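Cytochrome c'' (Methylophilus methylotrophus, PDB 1GU2) binds heme c covalently and probably serves in electron transport as a monomer, with proton transfer that may be coupled to reduction of the heme. Local coordinates at residues Y10-T13 with N14-H17; E89-F92 with T93-C96; G31-F34 with F35-F39; V2-A5 with E6-V9. One frame throughout, in Å; residues are numbered along the deposited sequence.

Interaction 1 of 4, residues Y10-T13 with N14-H17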
loop_
_atom_site.group_PDB
_atom_site.type_symbol
_atom_site.label_atom_id
_atom_site.label_comp_id
_atom_site.label_asym_id
_atom_site.label_seq_id
_atom_site.Cartn_x
_atom_site.Cartn_y
_atom_site.Cartn_z
ATOM N N TYR A 10 -1.153 7.668 -11.161
ATOM C CA TYR A 10 -0.617 7.991 -12.489
ATOM C C TYR A 10 0.887 8.149 -12.492
ATOM O O TYR A 10 1.581 7.685 -13.390
ATOM C CB TYR A 10 -1.183 9.272 -13.115
ATOM C CG TYR A 10 -2.690 9.212 -13.101
ATOM C CD1 TYR A 10 -3.329 10.071 -12.207
ATOM C CD2 TYR A 10 -3.424 8.358 -13.920
ATOM C CE1 TYR A 10 -4.709 10.081 -12.121
ATOM C CE2 TYR A 10 -4.810 8.390 -13.818
ATOM C CZ TYR A 10 -5.441 9.248 -12.935
ATOM O OH TYR A 10 -6.829 9.254 -12.845
ATOM N N LYS A 11 1.396 8.829 -11.471
ATOM C CA LYS A 11 2.832 9.048 -11.361
ATOM C C LYS A 11 3.575 7.724 -11.348
ATOM O O LYS A 11 4.501 7.484 -12.137
ATOM C CB LYS A 11 3.175 9.883 -10.114
ATOM C CG LYS A 11 4.650 10.115 -9.945
ATOM C CD LYS A 11 5.002 10.980 -8.753
ATOM C CE LYS A 11 6.512 11.012 -8.549
ATOM N NZ LYS A 11 6.830 12.039 -7.472
ATOM N N TYR A 12 3.192 6.814 -10.457
ATOM C CA TYR A 12 3.896 5.540 -10.373
ATOM C C TYR A 12 3.643 4.661 -11.598
ATOM O O TYR A 12 4.538 3.888 -12.006
ATOM C CB TYR A 12 3.517 4.786 -9.098
ATOM C CG TYR A 12 4.027 5.445 -7.832
ATOM C CD1 TYR A 12 5.335 5.794 -7.659
ATOM C CD2 TYR A 12 3.140 5.689 -6.792
ATOM C CE1 TYR A 12 5.781 6.404 -6.469
ATOM C CE2 TYR A 12 3.587 6.289 -5.608
ATOM C CZ TYR A 12 4.885 6.646 -5.464
ATOM O OH TYR A 12 5.291 7.230 -4.289
ATOM N N THR A 13 2.464 4.781 -12.212
ATOM C CA THR A 13 2.242 4.011 -13.451
ATOM C C THR A 13 3.201 4.431 -14.535
ATOM O O THR A 13 3.788 3.576 -15.241
ATOM C CB THR A 13 0.809 4.233 -13.940
ATOM O OG1 THR A 13 -0.116 3.669 -12.973
ATOM C CG2 THR A 13 0.620 3.520 -15.272
ATOM N N ASN A 14 3.385 5.739 -14.683
ATOM C CA ASN A 14 4.269 6.209 -15.747
ATOM C C ASN A 14 5.717 5.836 -15.463
ATOM O O ASN A 14 6.438 5.451 -16.415
ATOM C CB ASN A 14 4.055 7.713 -15.922
ATOM C CG ASN A 14 2.669 8.015 -16.467
ATOM O OD1 ASN A 14 2.010 7.186 -17.113
ATOM N ND2 ASN A 14 2.259 9.239 -16.172
ATOM N N ILE A 15 6.186 5.915 -14.204
ATOM C CA ILE A 15 7.534 5.457 -13.863
ATOM C C ILE A 15 7.677 3.971 -14.169
ATOM O O ILE A 15 8.683 3.526 -14.738
ATOM C CB ILE A 15 7.826 5.774 -12.403
ATOM C CG1 ILE A 15 7.914 7.290 -12.150
ATOM C CG2 ILE A 15 9.086 5.059 -11.941
ATOM C CD1 ILE A 15 7.906 7.729 -10.702
ATOM N N ALA A 16 6.678 3.159 -13.785
ATOM C CA ALA A 16 6.719 1.710 -13.999
ATOM C C ALA A 16 6.752 1.370 -15.478
ATOM O O ALA A 16 7.524 0.496 -15.893
ATOM C CB ALA A 16 5.488 1.074 -13.333
ATOM N N HIS A 17 5.950 2.067 -16.266
ATOM C CA HIS A 17 5.920 1.767 -17.703
ATOM C C HIS A 17 7.234 2.100 -18.388
ATOM O O HIS A 17 7.645 1.405 -19.324
ATOM C CB HIS A 17 4.769 2.556 -18.354
ATOM C CG HIS A 17 4.692 2.335 -19.823
ATOM N ND1 HIS A 17 4.898 3.216 -20.812
ATOM C CD2 HIS A 17 4.465 1.142 -20.448
ATOM C CE1 HIS A 17 4.777 2.620 -22.013
ATOM N NE2 HIS A 17 4.510 1.341 -21.816
#
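Lys-11 and Ile-15 run alongside each other, one turn apart on the N-terminal alpha helix 2-19. Their apolar contact is light: Ile-15 CD1 comes up beside the extended lysine chain, 4.1 Å from Lys-11 CG. That methyl also approaches the ring of Tyr-12 obliquely, with 4.4 Å between Ile-15 CD1 and Tyr-12 CD1.

Hydrogen bonding between 10-13 and 14-17 is carried by the backbone, in the i to i+4 pattern of an alpha helix. Four bonds follow in sequence, from Asn-14 N to Tyr-10 O at 3.0 Å to His-17 N to Thr-13 O at 2.8 Å.

Three polar side-chain ends, those of Lys-11, Tyr-10 and Thr-13, bond outside the two segments. Lys-11 NZ forms a salt bridge with Glu-89 on helix 85-100, while Tyr-10 OH and Thr-13 OG1 bond one turn back, to Glu-6 OE1 and Val-9 O.

The buried side of the turn consists of Tyr-12, Thr-13 and Ala-16; the first two touch Ala-110 of helix 106-118, and Ala-16 meets Tyr-23. On the exposed side, chi1 of -67° sets Asn-14 CG beside its own backbone N, which leaves ND2 3.3 Å from Tyr-10 O at an angle too poor for a hydrogen bond.

Interaction 2 of 4, residues E89-F92 with T93-C96. With HEC (heme c), chain C.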
loop_
_atom_site.group_PDB
_atom_site.type_symbol
_atom_site.label_atom_id
_atom_site.label_comp_id
_atom_site.label_asym_id
_atom_site.label_seq_id
_atom_site.Cartn_x
_atom_site.Cartn_y
_atom_site.Cartn_z
ATOM N N GLU A 89 5.573 10.193 -0.182
ATOM C CA GLU A 89 6.350 9.326 -1.074
ATOM C C GLU A 89 7.603 8.834 -0.382
ATOM O O GLU A 89 7.935 7.654 -0.473
ATOM C CB GLU A 89 6.667 10.038 -2.383
ATOM C CG GLU A 89 5.414 10.417 -3.159
ATOM C CD GLU A 89 5.766 10.993 -4.497
ATOM O OE1 GLU A 89 5.684 12.249 -4.590
ATOM O OE2 GLU A 89 6.130 10.199 -5.359
ATOM N N ASP A 90 8.316 9.718 0.317
ATOM C CA ASP A 90 9.497 9.311 1.074
ATOM C C ASP A 90 9.096 8.373 2.187
ATOM O O ASP A 90 9.799 7.403 2.491
ATOM C CB ASP A 90 10.165 10.595 1.603
ATOM C CG ASP A 90 10.688 11.542 0.556
ATOM O OD1 ASP A 90 11.038 11.051 -0.550
ATOM O OD2 ASP A 90 10.782 12.789 0.825
ATOM N N GLU A 91 7.982 8.646 2.857
ATOM C CA GLU A 91 7.565 7.762 3.969
ATOM C C GLU A 91 7.215 6.376 3.462
ATOM O O GLU A 91 7.512 5.384 4.137
ATOM C CB GLU A 91 6.388 8.401 4.741
ATOM C CG GLU A 91 6.792 9.685 5.406
ATOM C CD GLU A 91 7.688 9.566 6.629
ATOM O OE1 GLU A 91 7.783 8.469 7.234
ATOM O OE2 GLU A 91 8.297 10.618 6.973
ATOM N N PHE A 92 6.584 6.263 2.298
ATOM C CA PHE A 92 6.233 4.951 1.762
ATOM C C PHE A 92 7.482 4.179 1.358
ATOM O O PHE A 92 7.603 2.990 1.615
ATOM C CB PHE A 92 5.273 5.110 0.581
ATOM C CG PHE A 92 4.550 3.852 0.086
ATOM C CD1 PHE A 92 4.492 2.671 0.746
ATOM C CD2 PHE A 92 3.852 3.916 -1.095
ATOM C CE1 PHE A 92 3.780 1.573 0.319
ATOM C CE2 PHE A 92 3.112 2.857 -1.591
ATOM C CZ PHE A 92 3.084 1.683 -0.879
ATOM N N THR A 93 8.450 4.865 0.776
ATOM C CA THR A 93 9.752 4.264 0.489
ATOM C C THR A 93 10.412 3.746 1.767
ATOM O O THR A 93 10.896 2.584 1.834
ATOM C CB THR A 93 10.659 5.282 -0.218
ATOM O OG1 THR A 93 10.205 5.462 -1.577
ATOM C CG2 THR A 93 12.089 4.789 -0.282
ATOM N N LYS A 94 10.433 4.549 2.824
ATOM C CA LYS A 94 11.031 4.102 4.104
ATOM C C LYS A 94 10.288 2.886 4.633
ATOM O O LYS A 94 10.877 1.919 5.114
ATOM C CB LYS A 94 11.059 5.225 5.109
ATOM C CG LYS A 94 12.064 6.340 4.804
ATOM C CD LYS A 94 11.884 7.471 5.871
ATOM C CE LYS A 94 12.757 8.677 5.708
ATOM N NZ LYS A 94 12.213 9.820 6.527
ATOM N N HIS A 95 8.946 2.907 4.557
ATOM C CA HIS A 95 8.150 1.786 5.101
ATOM C C HIS A 95 8.357 0.503 4.333
ATOM O O HIS A 95 8.493 -0.565 4.919
ATOM C CB HIS A 95 6.671 2.196 5.088
ATOM C CG HIS A 95 5.769 1.283 5.853
ATOM N ND1 HIS A 95 6.021 0.876 7.156
ATOM C CD2 HIS A 95 4.586 0.727 5.539
ATOM C CE1 HIS A 95 5.026 0.120 7.589
ATOM N NE2 HIS A 95 4.116 0.012 6.612
ATOM N N CYS A 96 8.389 0.573 3.014
ATOM C CA CYS A 96 8.712 -0.611 2.225
ATOM C C CYS A 96 10.073 -1.168 2.609
ATOM O O CYS A 96 10.250 -2.370 2.800
ATOM C CB CYS A 96 8.699 -0.265 0.718
ATOM S SG CYS A 96 7.040 0.085 0.045
HETATM FE FE HEC C . 2.204 -0.532 6.887
HETATM C CHA HEC C . 1.804 2.783 7.645
HETATM C CHB HEC C . 1.384 0.129 3.642
HETATM C CHC HEC C . 3.091 -3.743 6.048
HETATM C CHD HEC C . 2.666 -1.238 10.212
HETATM N NA HEC C . 1.637 1.094 5.861
HETATM C C1A HEC C . 1.536 2.412 6.339
HETATM C C2A HEC C . 1.140 3.287 5.270
HETATM C C3A HEC C . 0.974 2.538 4.167
HETATM C C4A HEC C . 1.321 1.183 4.518
HETATM C CMA HEC C . 0.548 2.999 2.750
HETATM C CAA HEC C . 0.944 4.806 5.409
HETATM C CBA HEC C . 2.217 5.597 5.059
HETATM C CGA HEC C . 2.031 7.067 5.217
HETATM O O1A HEC C . 3.018 7.759 5.549
HETATM O O2A HEC C . 0.921 7.591 5.024
HETATM N NB HEC C . 2.245 -1.583 5.176
HETATM C C1B HEC C . 1.896 -1.140 3.931
HETATM C C2B HEC C . 2.181 -2.177 2.948
HETATM C C3B HEC C . 2.686 -3.250 3.621
HETATM C C4B HEC C . 2.697 -2.882 5.019
HETATM C CMB HEC C . 1.957 -2.061 1.431
HETATM C CAB HEC C . 3.141 -4.626 3.083
HETATM C CBB HEC C . 4.265 -4.483 2.058
HETATM N NC HEC C . 2.751 -2.157 7.923
HETATM C C1C HEC C . 3.045 -3.415 7.394
HETATM C C2C HEC C . 3.263 -4.352 8.475
HETATM C C3C HEC C . 3.123 -3.664 9.647
HETATM C C4C HEC C . 2.817 -2.301 9.310
HETATM C CMC HEC C . 3.534 -5.849 8.222
HETATM C CAC HEC C . 3.151 -4.166 11.091
HETATM C CBC HEC C . 4.460 -4.857 11.460
HETATM N ND HEC C . 2.223 0.546 8.562
HETATM C C1D HEC C . 2.470 0.077 9.860
HETATM C C2D HEC C . 2.598 1.187 10.766
HETATM C C3D HEC C . 2.541 2.329 10.018
HETATM C C4D HEC C . 2.180 1.935 8.674
HETATM C CMD HEC C . 2.812 1.078 12.287
HETATM C CAD HEC C . 2.865 3.759 10.519
HETATM C CBD HEC C . 1.732 4.366 11.384
HETATM C CGD HEC C . 0.692 5.128 10.588
HETATM O O1D HEC C . -0.465 5.325 11.061
HETATM O O2D HEC C . 1.006 5.587 9.458
#
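Phe-92 and Cys-96 meet one turn apart on helix 85-100 in a sulfur-aromatic contact. Cys-96 SG is 3.6 Å from Phe-92 CE1 and lies 40° off the ring normal, neither squarely over the face nor at the edge. This is the tight part of the contact. The heme methyls lie farther from the phenyl ring, CMB at its edge, near its plane, and CMA over one face, offset toward the rim.

His-95 binds the metal. Its chi1 of -168° sets CG anti to the backbone N and carries the ring to the heme, where NE2 binds the iron at 2.0 Å as one of two axial ligands; His-53 supplies the other. Backbone bonds, among them His-95 N to Glu-91 O at 2.9 Å, hold the ligand's main chain in the helix.

The outer side is looser. Glu-91 bends at chi2 and crosses Lys-94, yet OE2 stops 4.0 Å from Lys-94 NZ, beyond salt-bridge range, so any attraction is probably weak. Glu-91 CB, in contrast, is 3.5 Å from the propionate oxygen O1A of the heme.

Cys-96 is disulfide-bonded to Cys-104, and Phe-92 packs on Lys-109 and Phe-112 of helix 106-118. Glu-89 packs on Leu-8 and Tyr-12 of helix 2-19 and pairs with Lys-11; helix 85-100 thus touches the heme, helix 106-118 and helix 2-19.

Interaction 3 of 4, residues G31-F34 with F35-F39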
loop_
_atom_site.group_PDB
_atom_site.type_symbol
_atom_site.label_atom_id
_atom_site.label_comp_id
_atom_site.label_asym_id
_atom_site.label_seq_id
_atom_site.Cartn_x
_atom_site.Cartn_y
_atom_site.Cartn_z
ATOM N N GLY A 31 -2.720 -5.562 -6.898
ATOM C CA GLY A 31 -2.516 -4.788 -5.656
ATOM C C GLY A 31 -3.093 -5.500 -4.450
ATOM O O GLY A 31 -2.444 -5.511 -3.397
ATOM N N LYS A 32 -4.275 -6.101 -4.578
ATOM C CA LYS A 32 -4.864 -6.858 -3.508
ATOM C C LYS A 32 -4.043 -8.113 -3.171
ATOM O O LYS A 32 -3.819 -8.463 -2.002
ATOM C CB LYS A 32 -6.333 -7.226 -3.881
ATOM C CG LYS A 32 -7.044 -7.979 -2.791
ATOM C CD LYS A 32 -8.476 -8.319 -3.180
ATOM C CE LYS A 32 -9.284 -8.757 -1.982
ATOM N NZ LYS A 32 -10.729 -8.618 -2.253
ATOM N N ILE A 33 -3.551 -8.822 -4.207
ATOM C CA ILE A 33 -2.708 -9.987 -3.948
ATOM C C ILE A 33 -1.448 -9.570 -3.234
ATOM O O ILE A 33 -1.054 -10.267 -2.283
ATOM C CB ILE A 33 -2.402 -10.705 -5.266
ATOM C CG1 ILE A 33 -3.613 -11.414 -5.845
ATOM C CG2 ILE A 33 -1.217 -11.667 -5.084
ATOM C CD1 ILE A 33 -3.473 -11.880 -7.274
ATOM N N PHE A 34 -0.827 -8.478 -3.624
ATOM C CA PHE A 34 0.377 -7.977 -2.985
ATOM C C PHE A 34 0.101 -7.701 -1.506
ATOM O O PHE A 34 0.891 -8.028 -0.629
ATOM C CB PHE A 34 0.808 -6.719 -3.720
ATOM C CG PHE A 34 1.857 -5.867 -3.037
ATOM C CD1 PHE A 34 1.447 -4.758 -2.285
ATOM C CD2 PHE A 34 3.204 -6.167 -3.159
ATOM C CE1 PHE A 34 2.371 -3.925 -1.692
ATOM C CE2 PHE A 34 4.142 -5.326 -2.558
ATOM C CZ PHE A 34 3.692 -4.251 -1.825
ATOM N N PHE A 35 -1.035 -7.100 -1.179
ATOM C CA PHE A 35 -1.399 -6.718 0.197
ATOM C C PHE A 35 -1.596 -7.920 1.103
ATOM O O PHE A 35 -1.268 -7.840 2.288
ATOM C CB PHE A 35 -2.664 -5.852 0.121
ATOM C CG PHE A 35 -3.169 -5.307 1.428
ATOM C CD1 PHE A 35 -2.449 -4.359 2.160
ATOM C CD2 PHE A 35 -4.381 -5.747 1.954
ATOM C CE1 PHE A 35 -2.917 -3.876 3.380
ATOM C CE2 PHE A 35 -4.881 -5.265 3.163
ATOM C CZ PHE A 35 -4.136 -4.327 3.871
ATOM N N ASN A 36 -2.132 -9.007 0.548
ATOM C CA ASN A 36 -2.428 -10.210 1.324
ATOM C C ASN A 36 -1.387 -11.287 1.249
ATOM O O ASN A 36 -1.457 -12.270 1.997
ATOM C CB ASN A 36 -3.796 -10.776 0.887
ATOM C CG ASN A 36 -4.915 -9.850 1.329
ATOM O OD1 ASN A 36 -5.339 -9.854 2.469
ATOM N ND2 ASN A 36 -5.429 -9.046 0.382
ATOM N N ARG A 37 -0.416 -11.180 0.362
ATOM C CA ARG A 37 0.518 -12.280 0.118
ATOM C C ARG A 37 1.397 -12.530 1.308
ATOM O O ARG A 37 1.968 -11.606 1.867
ATOM C CB ARG A 37 1.400 -11.938 -1.094
ATOM C CG ARG A 37 2.476 -13.007 -1.311
ATOM C CD ARG A 37 3.433 -12.683 -2.421
ATOM N NE ARG A 37 2.986 -11.875 -3.482
ATOM C CZ ARG A 37 2.954 -10.847 -4.293
ATOM N NH1 ARG A 37 2.055 -10.775 -5.304
ATOM N NH2 ARG A 37 3.778 -9.798 -4.194
ATOM N N LYS A 38 1.561 -13.811 1.707
ATOM C CA LYS A 38 2.455 -14.150 2.767
ATOM C C LYS A 38 3.858 -14.238 2.223
ATOM O O LYS A 38 4.161 -15.034 1.333
ATOM C CB LYS A 38 2.061 -15.483 3.389
ATOM C CG LYS A 38 0.790 -15.337 4.234
ATOM C CD LYS A 38 0.149 -16.685 4.550
ATOM C CE LYS A 38 -1.377 -16.589 4.529
ATOM N NZ LYS A 38 -1.939 -17.784 3.840
ATOM N N PHE A 39 4.727 -13.405 2.781
ATOM C CA PHE A 39 6.148 -13.435 2.462
ATOM C C PHE A 39 6.896 -14.018 3.637
ATOM O O PHE A 39 6.393 -14.154 4.747
ATOM C CB PHE A 39 6.632 -12.020 2.090
ATOM C CG PHE A 39 6.323 -10.945 3.099
ATOM C CD1 PHE A 39 7.053 -10.802 4.270
ATOM C CD2 PHE A 39 5.304 -10.042 2.848
ATOM C CE1 PHE A 39 6.793 -9.759 5.169
ATOM C CE2 PHE A 39 5.005 -9.013 3.727
ATOM C CZ PHE A 39 5.747 -8.861 4.908
HETATM O O HOH W 1 1.970 -8.872 1.890
#
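Arg-37 folds back over Ile-33 and Phe-34 at the C-terminal end of helix 28-36, where it is the first residue to leave helical backbone angles. Its CB touches Ile-33 O at 3.2 Å. With CG anti to the backbone N (chi1 175°) the chain runs out extended and then bends at chi3, which brings the guanidinium over the last turn. Phe-34 CA lies over one face of the guanidinium, offset toward the rim of that group. At the tip, NH1 is 3.4 Å from Ile-33 CG2, while NH2 is 3.8 Å from Phe-34 CD2, at the edge of the ring and near its plane. As modelled, the two planes stand 74° apart. The CD-NE-CZ angle opens to about 158°, well beyond the usual value, and the fine placement of the tip is therefore doubtful.

The end of the helix is secured elsewhere. Lys-32 O accepts two bonds from Asn-36, one from N at 3.1 Å and one from the side-chain ND2 at 2.9 Å, arriving from opposite faces of the carbonyl plane. Arg-37 N reaches Ile-33 O at 2.9 Å, but the bond is strongly bent and weak. Water 1 lies 2.9 Å from Phe-34 O and 2.7 Å from Arg-37 O, although other acceptors compete for its protons.

This helix end lines the heme pocket through Phe-34, which also touches Glu-108 of helix 106-118. Phe-35 packs on helix 49-53 beside Cys-49, a covalent heme attachment, and His-53, an axial ligand; Phe-39 pairs by backbone with strand 46-47.

Interaction 4 of 4, residues V2-A5 with E6-V9; sequences VTNA and EKLV
Lys-7 lays its bent chain beside Asn-4 and Thr-3 on the first turns of helix 2-19. CE passes 3.5 Å from Asn-4 OD1 and 4.2 Å from Thr-3 CG2, the lysine running alongside each of the two. A bend at chi3 (-62°) turns the amine back toward the asparagine, yet NZ remains 3.6 Å from Asn-4 OD1 without a direct bond, so any link probably runs through water.

Two waters accept from Lys-7 NZ, water 2 at 3.0 Å and water 3 at 2.8 Å, and both lie near Asn-4 OD1. Their distances to that oxygen are unusually short, which makes the exact water positions, and with them the link, doubtful. The other end of the amide is held by the fold: ND2 bonds to Phe-82 O.

Beneath these side chains run i to i+4 backbone bonds; the one from Glu-6 N to Val-2 O measures 2.8 Å, with an N-H...O angle of 169°. Ala-5, Leu-8 and Val-9 form the buried side. Ala-5 and Val-9 pack on Ile-113 of helix 106-118, and Leu-8 on Ile-85 of helix 85-100.

The chemistry is thus amphipathic: apolar groups join the helix to the core, while the lysine amine is met by water, near but not bonded to the Asn-4 amide oxygen.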
loop_
_atom_site.group_PDB
_atom_site.type_symbol
_atom_site.label_atom_id
_atom_site.label_comp_id
_atom_site.label_asym_id
_atom_site.label_seq_id
_atom_site.Cartn_x
_atom_site.Cartn_y
_atom_site.Cartn_z
ATOM N N VAL A 2 -8.138 11.363 -1.165
ATOM C CA VAL A 2 -8.320 10.607 -2.393
ATOM C C VAL A 2 -7.680 11.305 -3.550
ATOM O O VAL A 2 -7.090 10.636 -4.413
ATOM C CB VAL A 2 -9.814 10.348 -2.609
ATOM C CG1 VAL A 2 -10.000 9.789 -4.014
ATOM C CG2 VAL A 2 -10.374 9.331 -1.643
ATOM N N THR A 3 -7.715 12.614 -3.647
ATOM C CA THR A 3 -7.157 13.363 -4.766
ATOM C C THR A 3 -5.671 13.066 -4.928
ATOM O O THR A 3 -5.202 12.783 -6.022
ATOM C CB THR A 3 -7.345 14.922 -4.595
ATOM O OG1 THR A 3 -8.722 15.200 -4.349
ATOM C CG2 THR A 3 -6.901 15.639 -5.847
ATOM N N ASN A 4 -4.952 13.196 -3.816
ATOM C CA ASN A 4 -3.502 12.967 -3.912
ATOM C C ASN A 4 -3.218 11.517 -4.201
ATOM O O ASN A 4 -2.266 11.237 -4.927
ATOM C CB ASN A 4 -2.795 13.412 -2.641
ATOM C CG ASN A 4 -2.945 14.926 -2.612
ATOM O OD1 ASN A 4 -3.079 15.669 -3.596
ATOM N ND2 ASN A 4 -3.021 15.434 -1.427
ATOM N N ALA A 5 -4.014 10.604 -3.636
ATOM C CA ALA A 5 -3.775 9.173 -3.906
ATOM C C ALA A 5 -3.962 8.905 -5.379
ATOM O O ALA A 5 -3.150 8.228 -5.997
ATOM C CB ALA A 5 -4.698 8.312 -3.016
ATOM N N GLU A 6 -5.053 9.393 -5.960
ATOM C CA GLU A 6 -5.299 9.140 -7.363
ATOM C C GLU A 6 -4.157 9.670 -8.236
ATOM O O GLU A 6 -3.708 9.002 -9.170
ATOM C CB GLU A 6 -6.647 9.759 -7.770
ATOM C CG GLU A 6 -7.055 9.426 -9.186
ATOM C CD GLU A 6 -8.290 10.148 -9.679
ATOM O OE1 GLU A 6 -8.417 10.357 -10.928
ATOM O OE2 GLU A 6 -9.178 10.461 -8.863
ATOM N N LYS A 7 -3.689 10.887 -7.975
ATOM C CA LYS A 7 -2.591 11.424 -8.776
ATOM C C LYS A 7 -1.318 10.596 -8.635
ATOM O O LYS A 7 -0.549 10.459 -9.599
ATOM C CB LYS A 7 -2.373 12.884 -8.372
ATOM C CG LYS A 7 -3.495 13.838 -8.808
ATOM C CD LYS A 7 -3.137 15.298 -8.566
ATOM C CE LYS A 7 -2.920 15.572 -7.074
ATOM N NZ LYS A 7 -2.416 16.985 -6.913
ATOM N N LEU A 8 -1.059 10.023 -7.459
ATOM C CA LEU A 8 0.110 9.145 -7.265
ATOM C C LEU A 8 -0.023 7.890 -8.107
ATOM O O LEU A 8 1.003 7.378 -8.610
ATOM C CB LEU A 8 0.326 8.804 -5.806
ATOM C CG LEU A 8 0.928 9.930 -4.944
ATOM C CD1 LEU A 8 0.839 9.510 -3.482
ATOM C CD2 LEU A 8 2.348 10.265 -5.313
ATOM N N VAL A 9 -1.212 7.361 -8.310
ATOM C CA VAL A 9 -1.328 6.172 -9.183
ATOM C C VAL A 9 -0.809 6.484 -10.573
ATOM O O VAL A 9 -0.068 5.711 -11.157
ATOM C CB VAL A 9 -2.803 5.715 -9.242
ATOM C CG1 VAL A 9 -3.003 4.570 -10.259
ATOM C CG2 VAL A 9 -3.299 5.247 -7.907
HETATM O O HOH W 2 -4.199 17.565 -4.620
HETATM O O HOH W 3 -0.999 16.604 -4.524
#

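How the interactions relate
All four contacts lie within single helices or their ends, so none closes a long loop; they follow in series and neither nest nor cross. From the N terminus, interaction 4 (2-9) runs directly into interaction 1 (10-17) on helix 2-19. Interaction 3 (31-39) comes next, about 21 Å centre to centre from interaction 4 and on the opposite side of the chain's centre. Interaction 2 (89-96) ties helix 85-100 to helix 2-19, touching interactions 4 and 1: Glu-89 CD packs 3.6 Å from Leu-8 CD2, and Glu-89 OE2 probably bonds Tyr-12 OH at 3.3 Å. Interactions 2 and 3 do not touch each other, but both reach the heme.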